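PDB 6HFM: Hsp70/Hsp90 co-chaperone CNS1 from Saccharomyces cerevisiae, which binds the molecular chaperones Hsp90 and Hsp70 as a co-chaperone, stimulating the ATPase of the Hsp70 SSA1 but not that of Hsp90. Local coordinates for residues 45-50 / 67-72; 55-60 / 142-147; 104-109 / 133-138. All coordinates share one frame; numbering follows the deposited sequence.

Interaction 1: 45-50 / 67-72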
ATOM      1  N   SER A  45      13.078   9.143 -13.083  1.00 19.99           N
ATOM      2  CA  SER A  45      11.941   9.976 -12.699  1.00 20.38           C
ATOM      3  C   SER A  45      11.065   9.210 -11.714  1.00 20.79           C
ATOM      4  O   SER A  45      11.224   7.997 -11.531  1.00 19.88           O
ATOM      5  CB  SER A  45      11.147  10.441 -13.925  1.00 19.83           C
ATOM      6  OG  SER A  45      10.483   9.387 -14.588  1.00 20.06           O
ATOM      7  N   GLN A  46      10.159   9.924 -11.059  1.00 21.20           N
ATOM      8  CA  GLN A  46       9.359   9.324  -9.993  1.00 21.20           C
ATOM      9  C   GLN A  46       8.361   8.316 -10.551  1.00 18.66           C
ATOM     10  O   GLN A  46       7.573   8.638 -11.438  1.00 18.58           O
ATOM     11  CB  GLN A  46       8.626  10.395  -9.185  1.00 23.45           C
ATOM     12  CG  GLN A  46       9.563  11.324  -8.435  1.00 26.47           C
ATOM     13  CD  GLN A  46       8.851  12.502  -7.798  1.00 29.49           C
ATOM     14  OE1 GLN A  46       7.772  12.356  -7.215  1.00 27.19           O
ATOM     15  NE2 GLN A  46       9.461  13.683  -7.897  1.00 32.07           N
ATOM     16  N   LEU A  47       8.438   7.089 -10.047  1.00 17.01           N
ATOM     17  CA  LEU A  47       7.414   6.075 -10.275  1.00 16.71           C
ATOM     18  C   LEU A  47       6.164   6.439  -9.477  1.00 16.94           C
ATOM     19  O   LEU A  47       6.245   6.751  -8.289  1.00 18.41           O
ATOM     20  CB  LEU A  47       7.931   4.699  -9.865  1.00 16.62           C
ATOM     21  CG  LEU A  47       7.034   3.492 -10.148  1.00 17.25           C
ATOM     22  CD1 LEU A  47       6.742   3.325 -11.632  1.00 18.41           C
ATOM     23  CD2 LEU A  47       7.660   2.223  -9.587  1.00 17.41           C
ATOM     24  N   ILE A  48       5.014   6.398 -10.147  1.00 16.41           N
ATOM     25  CA  ILE A  48       3.731   6.800  -9.568  1.00 16.76           C
ATOM     26  C   ILE A  48       2.778   5.605  -9.667  1.00 17.07           C
ATOM     27  O   ILE A  48       2.576   5.071 -10.762  1.00 19.15           O
ATOM     28  CB  ILE A  48       3.144   8.006 -10.325  1.00 17.85           C
ATOM     29  CG1 ILE A  48       4.080   9.217 -10.212  1.00 20.05           C
ATOM     30  CG2 ILE A  48       1.774   8.383  -9.776  1.00 18.28           C
ATOM     31  CD1 ILE A  48       3.834  10.294 -11.247  1.00 22.84           C
ATOM     32  N   TYR A  49       2.198   5.201  -8.535  1.00 17.51           N
ATOM     33  CA  TYR A  49       1.245   4.079  -8.496  1.00 16.60           C
ATOM     34  C   TYR A  49       0.018   4.430  -7.650  1.00 17.13           C
ATOM     35  O   TYR A  49       0.092   5.315  -6.798  1.00 17.50           O
ATOM     36  CB  TYR A  49       1.890   2.773  -7.994  1.00 17.70           C
ATOM     37  CG  TYR A  49       3.133   2.895  -7.121  1.00 17.40           C
ATOM     38  CD1 TYR A  49       3.108   3.601  -5.926  1.00 17.88           C
ATOM     39  CD2 TYR A  49       4.331   2.256  -7.481  1.00 18.18           C
ATOM     40  CE1 TYR A  49       4.240   3.710  -5.128  1.00 18.01           C
ATOM     41  CE2 TYR A  49       5.462   2.351  -6.684  1.00 18.56           C
ATOM     42  CZ  TYR A  49       5.414   3.079  -5.509  1.00 18.47           C
ATOM     43  OH  TYR A  49       6.532   3.170  -4.709  1.00 20.32           O
ATOM     44  N   PRO A  50      -1.111   3.732  -7.878  1.00 17.08           N
ATOM     45  CA  PRO A  50      -2.269   3.944  -7.022  1.00 16.94           C
ATOM     46  C   PRO A  50      -2.064   3.321  -5.643  1.00 16.41           C
ATOM     47  O   PRO A  50      -1.149   2.512  -5.450  1.00 16.70           O
ATOM     48  CB  PRO A  50      -3.407   3.225  -7.774  1.00 18.36           C
ATOM     49  CG  PRO A  50      -2.821   2.717  -9.051  1.00 19.01           C
ATOM     50  CD  PRO A  50      -1.351   2.626  -8.813  1.00 18.49           C
ATOM     51  N   VAL A  67       0.133   8.043  -6.142  1.00 20.74           N
ATOM     52  CA  VAL A  67       1.068   8.244  -5.039  1.00 19.55           C
ATOM     53  C   VAL A  67       2.476   8.076  -5.595  1.00 19.44           C
ATOM     54  O   VAL A  67       2.789   7.038  -6.172  1.00 19.93           O
ATOM     55  CB  VAL A  67       0.845   7.203  -3.915  1.00 19.73           C
ATOM     56  CG1 VAL A  67       1.870   7.368  -2.797  1.00 20.11           C
ATOM     57  CG2 VAL A  67      -0.571   7.315  -3.358  1.00 19.53           C
ATOM     58  N   SER A  68       3.322   9.090  -5.416  1.00 18.77           N
ATOM     59  CA  SER A  68       4.726   8.987  -5.816  1.00 18.45           C
ATOM     60  C   SER A  68       5.494   8.066  -4.878  1.00 18.06           C
ATOM     61  O   SER A  68       5.285   8.094  -3.668  1.00 18.77           O
ATOM     62  CB  SER A  68       5.406  10.359  -5.795  1.00 20.02           C
ATOM     63  OG  SER A  68       6.813  10.214  -5.916  1.00 22.10           O
ATOM     64  N   GLU A  69       6.427   7.297  -5.445  1.00 18.98           N
ATOM     65  CA  GLU A  69       7.346   6.460  -4.658  1.00 19.09           C
ATOM     66  C   GLU A  69       8.190   7.237  -3.631  1.00 19.32           C
ATOM     67  O   GLU A  69       8.659   6.656  -2.662  1.00 20.49           O
ATOM     68  CB  GLU A  69       8.290   5.688  -5.586  1.00 19.28           C
ATOM     69  CG  GLU A  69       9.305   6.562  -6.307  1.00 19.50           C
ATOM     70  CD  GLU A  69      10.170   5.804  -7.283  1.00 20.32           C
ATOM     71  OE1 GLU A  69      10.328   4.572  -7.141  1.00 21.22           O
ATOM     72  OE2 GLU A  69      10.692   6.452  -8.220  1.00 19.49           O
ATOM     73  N   LEU A  70       8.416   8.531  -3.868  1.00 20.30           N
ATOM     74  CA  LEU A  70       9.159   9.370  -2.918  1.00 21.80           C
ATOM     75  C   LEU A  70       8.323   9.871  -1.734  1.00 21.58           C
ATOM     76  O   LEU A  70       8.868  10.491  -0.814  1.00 24.37           O
ATOM     77  CB  LEU A  70       9.799  10.558  -3.646  1.00 23.91           C
ATOM     78  CG  LEU A  70      10.794  10.217  -4.760  1.00 27.26           C
ATOM     79  CD1 LEU A  70      11.366  11.509  -5.317  1.00 29.86           C
ATOM     80  CD2 LEU A  70      11.917   9.311  -4.278  1.00 29.29           C
ATOM     81  N   THR A  71       7.014   9.620  -1.758  1.00 20.57           N
ATOM     82  CA  THR A  71       6.134   9.909  -0.622  1.00 22.15           C
ATOM     83  C   THR A  71       6.510   9.021   0.571  1.00 21.82           C
ATOM     84  O   THR A  71       6.758   7.821   0.397  1.00 20.80           O
ATOM     85  CB  THR A  71       4.659   9.639  -0.989  1.00 23.26           C
ATOM     86  OG1 THR A  71       4.327  10.302  -2.212  1.00 25.51           O
ATOM     87  CG2 THR A  71       3.714  10.134   0.099  1.00 23.26           C
ATOM     88  N   THR A  72       6.556   9.600   1.772  1.00 22.14           N
ATOM     89  CA  THR A  72       6.763   8.806   2.985  1.00 22.31           C
ATOM     90  C   THR A  72       5.443   8.243   3.497  1.00 21.56           C
ATOM     91  O   THR A  72       4.366   8.740   3.170  1.00 21.33           O
ATOM     92  CB  THR A  72       7.422   9.597   4.132  1.00 23.36           C
ATOM     93  OG1 THR A  72       6.562  10.667   4.545  1.00 24.99           O
ATOM     94  CG2 THR A  72       8.789  10.136   3.700  1.00 24.51           C
TER
HETATM   95  O   HOH W   1       9.105   2.325  -5.939  1.00 20.77           O

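Interaction 2: 55-60 / 142-147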
ATOM      1  N   TYR A  55      -8.991   0.375   6.240  1.00 20.55           N
ATOM      2  CA  TYR A  55      -9.246   0.602   7.665  1.00 21.22           C
ATOM      3  C   TYR A  55     -10.072  -0.588   8.162  1.00 22.27           C
ATOM      4  O   TYR A  55     -11.295  -0.479   8.310  1.00 23.55           O
ATOM      5  CB  TYR A  55      -9.995   1.924   7.879  1.00 21.67           C
ATOM      6  CG  TYR A  55      -9.376   3.119   7.188  1.00 21.83           C
ATOM      7  CD1 TYR A  55      -8.285   3.790   7.746  1.00 22.15           C
ATOM      8  CD2 TYR A  55      -9.884   3.589   5.977  1.00 22.04           C
ATOM      9  CE1 TYR A  55      -7.720   4.890   7.119  1.00 21.77           C
ATOM     10  CE2 TYR A  55      -9.327   4.690   5.347  1.00 23.01           C
ATOM     11  CZ  TYR A  55      -8.242   5.334   5.917  1.00 23.13           C
ATOM     12  OH  TYR A  55      -7.679   6.422   5.289  1.00 25.77           O
ATOM     13  N   PRO A  56      -9.414  -1.740   8.406  1.00 22.17           N
ATOM     14  CA  PRO A  56     -10.166  -2.978   8.684  1.00 23.93           C
ATOM     15  C   PRO A  56     -11.046  -2.938   9.940  1.00 25.40           C
ATOM     16  O   PRO A  56     -12.120  -3.555   9.946  1.00 29.35           O
ATOM     17  CB  PRO A  56      -9.070  -4.050   8.799  1.00 23.99           C
ATOM     18  CG  PRO A  56      -7.798  -3.301   9.024  1.00 22.87           C
ATOM     19  CD  PRO A  56      -7.963  -1.986   8.331  1.00 21.97           C
ATOM     20  N   THR A  57     -10.623  -2.203  10.971  1.00 24.10           N
ATOM     21  CA  THR A  57     -11.419  -2.085  12.207  1.00 25.96           C
ATOM     22  C   THR A  57     -12.641  -1.156  12.060  1.00 28.29           C
ATOM     23  O   THR A  57     -13.505  -1.139  12.942  1.00 30.67           O
ATOM     24  CB  THR A  57     -10.567  -1.645  13.426  1.00 25.93           C
ATOM     25  OG1 THR A  57     -10.090  -0.302  13.253  1.00 26.93           O
ATOM     26  CG2 THR A  57      -9.385  -2.588  13.639  1.00 24.83           C
ATOM     27  N   GLN A  58     -12.709  -0.393  10.964  1.00 29.03           N
ATOM     28  CA  GLN A  58     -13.852   0.477  10.654  1.00 31.45           C
ATOM     29  C   GLN A  58     -14.696   0.021   9.447  1.00 32.37           C
ATOM     30  O   GLN A  58     -15.675   0.694   9.104  1.00 33.90           O
ATOM     31  CB  GLN A  58     -13.350   1.905  10.411  1.00 31.59           C
ATOM     32  CG  GLN A  58     -12.811   2.600  11.651  1.00 31.63           C
ATOM     33  CD  GLN A  58     -13.909   3.037  12.609  1.00 33.15           C
ATOM     34  OE1 GLN A  58     -14.952   3.537  12.188  1.00 32.56           O
ATOM     35  NE2 GLN A  58     -13.675   2.856  13.904  1.00 33.58           N
ATOM     36  N   ASP A  59     -14.336  -1.106   8.824  1.00 30.41           N
ATOM     37  CA  ASP A  59     -14.976  -1.588   7.582  1.00 31.85           C
ATOM     38  C   ASP A  59     -15.072  -0.487   6.519  1.00 31.67           C
ATOM     39  O   ASP A  59     -16.146  -0.177   5.997  1.00 32.05           O
ATOM     40  CB  ASP A  59     -16.358  -2.202   7.870  1.00 28.32           C
ATOM     41  CG  ASP A  59     -16.925  -3.000   6.685  1.00 18.04           C
ATOM     42  OD1 ASP A  59     -18.119  -3.208   6.647  1.00 24.08           O
ATOM     43  OD2 ASP A  59     -16.137  -3.391   5.782  1.00 32.13           O
ATOM     44  N   GLU A  60     -13.927   0.105   6.223  1.00 29.85           N
ATOM     45  CA  GLU A  60     -13.848   1.212   5.281  1.00 28.56           C
ATOM     46  C   GLU A  60     -12.519   1.140   4.563  1.00 26.02           C
ATOM     47  O   GLU A  60     -11.585   0.501   5.052  1.00 25.66           O
ATOM     48  CB  GLU A  60     -13.976   2.540   6.037  1.00 32.34           C
ATOM     49  CG  GLU A  60     -14.089   3.794   5.181  1.00 37.21           C
ATOM     50  CD  GLU A  60     -15.290   3.763   4.257  1.00 40.79           C
ATOM     51  OE1 GLU A  60     -16.369   4.228   4.680  1.00 41.91           O
ATOM     52  OE2 GLU A  60     -15.160   3.248   3.123  1.00 42.10           O
ATOM     53  N   TYR A 142      -2.639  -0.978   5.443  1.00 16.21           N
ATOM     54  CA  TYR A 142      -3.654  -1.122   6.482  1.00 16.35           C
ATOM     55  C   TYR A 142      -3.355  -0.111   7.575  1.00 17.91           C
ATOM     56  O   TYR A 142      -2.271  -0.126   8.155  1.00 19.09           O
ATOM     57  CB  TYR A 142      -3.645  -2.551   7.058  1.00 16.82           C
ATOM     58  CG  TYR A 142      -3.878  -3.627   6.013  1.00 17.06           C
ATOM     59  CD1 TYR A 142      -5.161  -4.087   5.726  1.00 17.67           C
ATOM     60  CD2 TYR A 142      -2.811  -4.156   5.281  1.00 17.37           C
ATOM     61  CE1 TYR A 142      -5.382  -5.059   4.752  1.00 17.63           C
ATOM     62  CE2 TYR A 142      -3.017  -5.131   4.313  1.00 18.75           C
ATOM     63  CZ  TYR A 142      -4.300  -5.574   4.044  1.00 18.69           C
ATOM     64  OH  TYR A 142      -4.489  -6.532   3.073  1.00 21.18           O
ATOM     65  N   ILE A 143      -4.315   0.772   7.854  1.00 17.99           N
ATOM     66  CA  ILE A 143      -4.172   1.764   8.920  1.00 18.39           C
ATOM     67  C   ILE A 143      -5.008   1.288  10.106  1.00 18.56           C
ATOM     68  O   ILE A 143      -6.229   1.143   9.998  1.00 19.49           O
ATOM     69  CB  ILE A 143      -4.558   3.179   8.424  1.00 19.83           C
ATOM     70  CG1 ILE A 143      -3.500   3.659   7.420  1.00 20.65           C
ATOM     71  CG2 ILE A 143      -4.672   4.157   9.590  1.00 20.54           C
ATOM     72  CD1 ILE A 143      -3.758   5.015   6.788  1.00 21.47           C
ATOM     73  N   VAL A 144      -4.331   1.000  11.220  1.00 18.74           N
ATOM     74  CA  VAL A 144      -4.966   0.420  12.415  1.00 19.57           C
ATOM     75  C   VAL A 144      -4.469   1.145  13.669  1.00 19.34           C
ATOM     76  O   VAL A 144      -3.269   1.273  13.863  1.00 19.63           O
ATOM     77  CB  VAL A 144      -4.640  -1.089  12.546  1.00 19.99           C
ATOM     78  CG1 VAL A 144      -5.355  -1.704  13.748  1.00 21.00           C
ATOM     79  CG2 VAL A 144      -5.043  -1.833  11.277  1.00 19.94           C
ATOM     80  N   PRO A 145      -5.385   1.602  14.543  1.00 20.80           N
ATOM     81  CA  PRO A 145      -4.901   2.218  15.784  1.00 21.64           C
ATOM     82  C   PRO A 145      -3.932   1.324  16.555  1.00 20.94           C
ATOM     83  O   PRO A 145      -4.146   0.110  16.623  1.00 21.17           O
ATOM     84  CB  PRO A 145      -6.184   2.424  16.589  1.00 22.40           C
ATOM     85  CG  PRO A 145      -7.244   2.578  15.556  1.00 23.49           C
ATOM     86  CD  PRO A 145      -6.853   1.651  14.441  1.00 22.75           C
ATOM     87  N   LYS A 146      -2.875   1.915  17.108  1.00 22.73           N
ATOM     88  CA  LYS A 146      -1.899   1.181  17.918  1.00 25.89           C
ATOM     89  C   LYS A 146      -2.578   0.315  18.987  1.00 24.47           C
ATOM     90  O   LYS A 146      -2.204  -0.840  19.187  1.00 25.84           O
ATOM     91  CB  LYS A 146      -0.910   2.162  18.570  1.00 30.99           C
ATOM     92  CG  LYS A 146       0.193   1.512  19.399  1.00 37.36           C
ATOM     93  CD  LYS A 146       1.132   2.558  19.989  1.00 45.35           C
ATOM     94  CE  LYS A 146       1.794   2.062  21.267  1.00 52.57           C
ATOM     95  NZ  LYS A 146       2.501   3.160  21.983  1.00 58.25           N
ATOM     96  N   VAL A 147      -3.596   0.868  19.642  1.00 24.90           N
ATOM     97  CA  VAL A 147      -4.299   0.165  20.726  1.00 26.90           C
ATOM     98  C   VAL A 147      -5.164  -1.027  20.267  1.00 26.58           C
ATOM     99  O   VAL A 147      -5.529  -1.861  21.090  1.00 28.67           O
ATOM    100  CB  VAL A 147      -5.130   1.133  21.615  1.00 28.66           C
ATOM    101  CG1 VAL A 147      -4.220   2.190  22.241  1.00 29.70           C
ATOM    102  CG2 VAL A 147      -6.287   1.776  20.855  1.00 30.20           C
TER
HETATM  103  O   HOH W   2      -8.625  -0.025  10.960  1.00 23.40           O

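Interaction 3: 104-109 / 133-138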
ATOM      1  N   PHE A 104       0.459  -1.021   8.437  1.00 15.73           N
ATOM      2  CA  PHE A 104       0.908  -2.372   8.114  1.00 16.02           C
ATOM      3  C   PHE A 104       0.803  -2.639   6.617  1.00 15.24           C
ATOM      4  O   PHE A 104      -0.047  -2.075   5.927  1.00 15.30           O
ATOM      5  CB  PHE A 104       0.116  -3.419   8.905  1.00 16.55           C
ATOM      6  CG  PHE A 104       0.262  -3.278  10.390  1.00 17.46           C
ATOM      7  CD1 PHE A 104       1.323  -3.873  11.055  1.00 17.80           C
ATOM      8  CD2 PHE A 104      -0.644  -2.520  11.121  1.00 19.56           C
ATOM      9  CE1 PHE A 104       1.477  -3.728  12.422  1.00 18.93           C
ATOM     10  CE2 PHE A 104      -0.501  -2.374  12.492  1.00 20.95           C
ATOM     11  CZ  PHE A 104       0.565  -2.979  13.144  1.00 20.31           C
ATOM     12  N   MET A 105       1.713  -3.475   6.120  1.00 15.62           N
ATOM     13  CA  MET A 105       1.695  -3.935   4.739  1.00 15.11           C
ATOM     14  C   MET A 105       1.928  -5.436   4.704  1.00 15.47           C
ATOM     15  O   MET A 105       2.635  -5.982   5.556  1.00 16.80           O
ATOM     16  CB  MET A 105       2.765  -3.213   3.919  1.00 15.52           C
ATOM     17  CG  MET A 105       2.519  -1.709   3.831  1.00 16.62           C
ATOM     18  SD  MET A 105       3.770  -0.754   2.943  1.00 20.18           S
ATOM     19  CE  MET A 105       3.337  -1.152   1.258  1.00 20.09           C
ATOM     20  N   GLU A 106       1.319  -6.091   3.720  1.00 15.49           N
ATOM     21  CA  GLU A 106       1.457  -7.530   3.538  1.00 15.35           C
ATOM     22  C   GLU A 106       2.804  -7.846   2.881  1.00 15.55           C
ATOM     23  O   GLU A 106       3.254  -7.111   1.995  1.00 17.44           O
ATOM     24  CB  GLU A 106       0.300  -8.058   2.690  1.00 15.91           C
ATOM     25  CG  GLU A 106       0.239  -9.572   2.551  1.00 16.25           C
ATOM     26  CD  GLU A 106      -0.970 -10.060   1.763  1.00 17.78           C
ATOM     27  OE1 GLU A 106      -1.997  -9.341   1.693  1.00 19.24           O
ATOM     28  OE2 GLU A 106      -0.901 -11.187   1.228  1.00 18.95           O
ATOM     29  N   THR A 107       3.441  -8.936   3.310  1.00 15.45           N
ATOM     30  CA  THR A 107       4.713  -9.377   2.726  1.00 15.95           C
ATOM     31  C   THR A 107       4.479 -10.487   1.701  1.00 16.04           C
ATOM     32  O   THR A 107       3.373 -11.018   1.588  1.00 16.82           O
ATOM     33  CB  THR A 107       5.689  -9.883   3.810  1.00 16.76           C
ATOM     34  OG1 THR A 107       5.140 -11.034   4.462  1.00 17.41           O
ATOM     35  CG2 THR A 107       5.969  -8.805   4.839  1.00 18.34           C
ATOM     36  N   LYS A 108       5.521 -10.858   0.962  1.00 17.25           N
ATOM     37  CA  LYS A 108       5.397 -11.935  -0.022  1.00 18.56           C
ATOM     38  C   LYS A 108       4.976 -13.256   0.639  1.00 18.32           C
ATOM     39  O   LYS A 108       4.240 -14.035   0.043  1.00 19.62           O
ATOM     40  CB  LYS A 108       6.698 -12.129  -0.818  1.00 21.70           C
ATOM     41  CG  LYS A 108       6.500 -12.990  -2.062  1.00 25.76           C
ATOM     42  CD  LYS A 108       7.765 -13.146  -2.885  1.00 30.52           C
ATOM     43  CE  LYS A 108       7.546 -14.135  -4.018  1.00 36.43           C
ATOM     44  NZ  LYS A 108       8.783 -14.343  -4.820  1.00 40.49           N
ATOM     45  N   ALA A 109       5.421 -13.484   1.877  1.00 19.76           N
ATOM     46  CA  ALA A 109       5.036 -14.679   2.637  1.00 20.78           C
ATOM     47  C   ALA A 109       3.558 -14.714   3.056  1.00 20.54           C
ATOM     48  O   ALA A 109       3.063 -15.763   3.460  1.00 23.31           O
ATOM     49  CB  ALA A 109       5.922 -14.818   3.868  1.00 21.97           C
ATOM     50  N   PRO A 133       5.432  -6.513  -1.395  1.00 15.44           N
ATOM     51  CA  PRO A 133       5.022  -6.302  -2.791  1.00 15.72           C
ATOM     52  C   PRO A 133       3.976  -5.221  -3.055  1.00 14.95           C
ATOM     53  O   PRO A 133       3.232  -4.812  -2.154  1.00 14.98           O
ATOM     54  CB  PRO A 133       4.429  -7.668  -3.203  1.00 16.49           C
ATOM     55  CG  PRO A 133       4.690  -8.596  -2.077  1.00 18.03           C
ATOM     56  CD  PRO A 133       4.839  -7.754  -0.860  1.00 16.15           C
ATOM     57  N   LEU A 134       3.917  -4.795  -4.316  1.00 14.87           N
ATOM     58  CA  LEU A 134       2.703  -4.231  -4.884  1.00 14.89           C
ATOM     59  C   LEU A 134       1.698  -5.366  -5.102  1.00 14.89           C
ATOM     60  O   LEU A 134       2.079  -6.524  -5.325  1.00 15.20           O
ATOM     61  CB  LEU A 134       2.984  -3.528  -6.217  1.00 14.90           C
ATOM     62  CG  LEU A 134       3.881  -2.287  -6.213  1.00 15.70           C
ATOM     63  CD1 LEU A 134       4.075  -1.796  -7.640  1.00 16.58           C
ATOM     64  CD2 LEU A 134       3.297  -1.190  -5.345  1.00 16.62           C
ATOM     65  N   PHE A 135       0.415  -5.016  -5.018  1.00 15.13           N
ATOM     66  CA  PHE A 135      -0.680  -5.920  -5.342  1.00 14.91           C
ATOM     67  C   PHE A 135      -1.435  -5.311  -6.517  1.00 15.34           C
ATOM     68  O   PHE A 135      -1.949  -4.200  -6.411  1.00 15.47           O
ATOM     69  CB  PHE A 135      -1.568  -6.156  -4.112  1.00 16.12           C
ATOM     70  CG  PHE A 135      -0.929  -7.054  -3.088  1.00 16.33           C
ATOM     71  CD1 PHE A 135      -1.153  -8.426  -3.107  1.00 17.55           C
ATOM     72  CD2 PHE A 135      -0.050  -6.540  -2.142  1.00 16.75           C
ATOM     73  CE1 PHE A 135      -0.533  -9.263  -2.187  1.00 18.34           C
ATOM     74  CE2 PHE A 135       0.575  -7.371  -1.227  1.00 17.17           C
ATOM     75  CZ  PHE A 135       0.334  -8.736  -1.250  1.00 17.40           C
ATOM     76  N   ASP A 136      -1.447  -6.018  -7.654  1.00 15.46           N
ATOM     77  CA  ASP A 136      -2.080  -5.529  -8.885  1.00 15.71           C
ATOM     78  C   ASP A 136      -1.518  -4.157  -9.298  1.00 15.94           C
ATOM     79  O   ASP A 136      -2.259  -3.259  -9.700  1.00 17.08           O
ATOM     80  CB  ASP A 136      -3.603  -5.498  -8.698  1.00 16.69           C
ATOM     81  CG  ASP A 136      -4.141  -6.825  -8.207  1.00 18.19           C
ATOM     82  OD1 ASP A 136      -4.032  -7.816  -8.963  1.00 19.30           O
ATOM     83  OD2 ASP A 136      -4.662  -6.881  -7.069  1.00 19.13           O
ATOM     84  N   ASN A 137      -0.195  -4.025  -9.180  1.00 15.63           N
ATOM     85  CA  ASN A 137       0.542  -2.797  -9.517  1.00 16.46           C
ATOM     86  C   ASN A 137       0.069  -1.565  -8.746  1.00 15.99           C
ATOM     87  O   ASN A 137       0.097  -0.446  -9.257  1.00 17.03           O
ATOM     88  CB  ASN A 137       0.554  -2.553 -11.046  1.00 18.01           C
ATOM     89  CG  ASN A 137       1.673  -3.299 -11.760  1.00 20.78           C
ATOM     90  OD1 ASN A 137       2.723  -3.608 -11.183  1.00 22.35           O
ATOM     91  ND2 ASN A 137       1.455  -3.575 -13.035  1.00 24.74           N
ATOM     92  N   ALA A 138      -0.332  -1.784  -7.495  1.00 15.96           N
ATOM     93  CA  ALA A 138      -0.774  -0.717  -6.600  1.00 15.82           C
ATOM     94  C   ALA A 138      -0.339  -0.995  -5.165  1.00 15.25           C
ATOM     95  O   ALA A 138      -0.163  -2.151  -4.760  1.00 15.52           O
ATOM     96  CB  ALA A 138      -2.286  -0.555  -6.671  1.00 16.89           C
TER
HETATM   97  O   HOH W   3       2.360  -5.034   0.553  1.00 17.12           O

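Interaction 1: 45-50 / 67-72
Y49 and V67 form an antiparallel hydrogen-bonded pair, Y49 N giving to V67 O and V67 N to Y49 O (2.8 Å), near the open end of the hairpin of strands 47-55 and 60-68. I48 and S68 follow as a non-hydrogen-bonded pair. The ladder runs on past strand 60-68, since E69 N reaches L47 O at 2.9 Å.

Side chains add further polar links. E69 CG stands between its own backbone N and carbonyl carbon (chi1 69°), and the extended chain beyond it brings OE2 to L47 N (3.0 Å), which meets the carboxylate from above its plane. Water 1, in the plane of the Y49 ring at its edge, joins Y49 OH to E69 OE1 (2.8 Å). S68 OG donates to Q46 OE1 at 2.7 Å while accepting from L70 N, an ST turn inside the type I turn S68-T71.

Van der Waals contact is slighter. L70 CD1 lies against Q46 CG at 3.6 Å, and L47 CB packs on E69 CD. Y49 OH touches E69 CB at 3.2 Å; in this pair, as in Q46 and L70, the side chains cross at about a right angle.

E69 OE1 also forms a salt bridge with R16. The buried carboxylate thus has a backbone N-H, a water and a guanidinium around it, partners that would be expected to stabilise its negative charge within the Wheel domain.

Interaction 2: 55-60 / 142-147
Y55 and I143 lie side by side and point the same way, on the neighbouring parallel strands 47-55 and 139-145. Y55 CG is anti to the carbonyl carbon (chi1 -50°). Farther out on the ring, CE1 comes to 3.8 Å from I143 CB, and CD1 lies as close to the same carbon. I143 CG2 and CD1 lie about 4.0 Å from Y55 CE1. The approach is oblique to the ring. V80 of helix 73-82 touches both residues, F88 meets the Y55 ring edge-to-face, and Y55 OH is hydrogen-bonded to D62.

P56 turns in a different direction. Its ring crosses V144 at about a right angle, with CG 3.8 Å from V144 CG2, and the same CG approaches Y142 CD1 more loosely, at 4.3 Å and obliquely to that ring. W152 of helix 146-155 also touches P56 and V144 and meets the Y142 ring.

T57 makes the outer end of the contact. Its CG2 faces V144 CG1 at 4.1 Å, whereas the T57 and P145 side chains run past one another in opposing directions, OG1 nearest P145 CD. Water 2 supplies the polar link, accepting from T57 N (3.0 Å) and donating to I143 O (2.8 Å).

An alanine at Y55 would probably leave I143 CB and CD1 without their aromatic neighbour, open a gap beside V80 and F88, and deprive D62 of its hydroxyl partner.

Strand 47-55 thus gives way to the turn before E60, where D59 and E60 form a G1 bulge opposite Y55. Between the segments, direct contact is essentially apolar, and water 2 carries the link from T57 N to the strand carbonyl of I143.

Interaction 3: 104-109 / 133-138
E106 runs its side chain across the CZ end of the F135 ring, near the end of strand 101-106. CB begins the contact, 4.0 Å from both CE2 and CZ of F135. CG is anti to the backbone N (chi1 -174°) and comes to 3.9 Å from F135 CZ. The chain is extended beyond CG, and CD makes the closest approach, 3.5 Å from F135 CZ. At the tip both oxygens remain near the same ring atom: OE2 is 3.7 Å from F135 CZ, and OE1 is only slightly farther from it. The two side chains cross at about a right angle, with the carboxylate and ring planes 41° apart. CD approaches the ring obliquely.

The charge of E106 is met outside the segments. OE1 forms salt bridges with K140 and R164, and OE2 forms one with R165 near the C-terminus. K140 also makes a cation-pi contact with F135, so one ammonium group serves both the acid and the ring beside it.

The backbone of E106 turns to P133 instead. E106 O lies 3.3 Å from P133 CD. P133 CD also lies 3.7 Å from K108 N, and CG is near the same nitrogen. Water 3 lies in the plane of the F135 ring at its edge and is within hydrogen-bonding distance of two carbonyl oxygens, E106 O (2.7 Å) and P133 O.

The direct contact is therefore van der Waals packing of the E106 chain and carboxylate on the ring, and of the E106 carbonyl on P133. Three basic partners would be expected to keep the buried carboxylate ionised, and their ion pairs tie the C-terminal R164 and R165 to the Wheel domain's sheet.

How the interactions relate
This chain is the C-terminal part of the protein, carrying the Wheel domain. All three contacts reach its mixed sheet; interaction 3 joins strand 101-106 to strand 134-135 of a small separate sheet. Interactions 2 and 3 are mostly buried, whereas interaction 1 reaches the surface at L70. Interaction 1 combines the hairpin's backbone ladder with side-chain hydrogen bonds; the other two rely on packing and one bridging water each. Strand 47-55 runs from interaction 1 to interaction 2. Strands 139-145 and 101-106 are neighbours, with Y142 N 2.9 Å from F104 O. P50 CD packs on N137 O at 3.4 Å, joining interactions 1 and 3. Both contain buried glutamates, but direct contacts in interaction 2 are largely apolar.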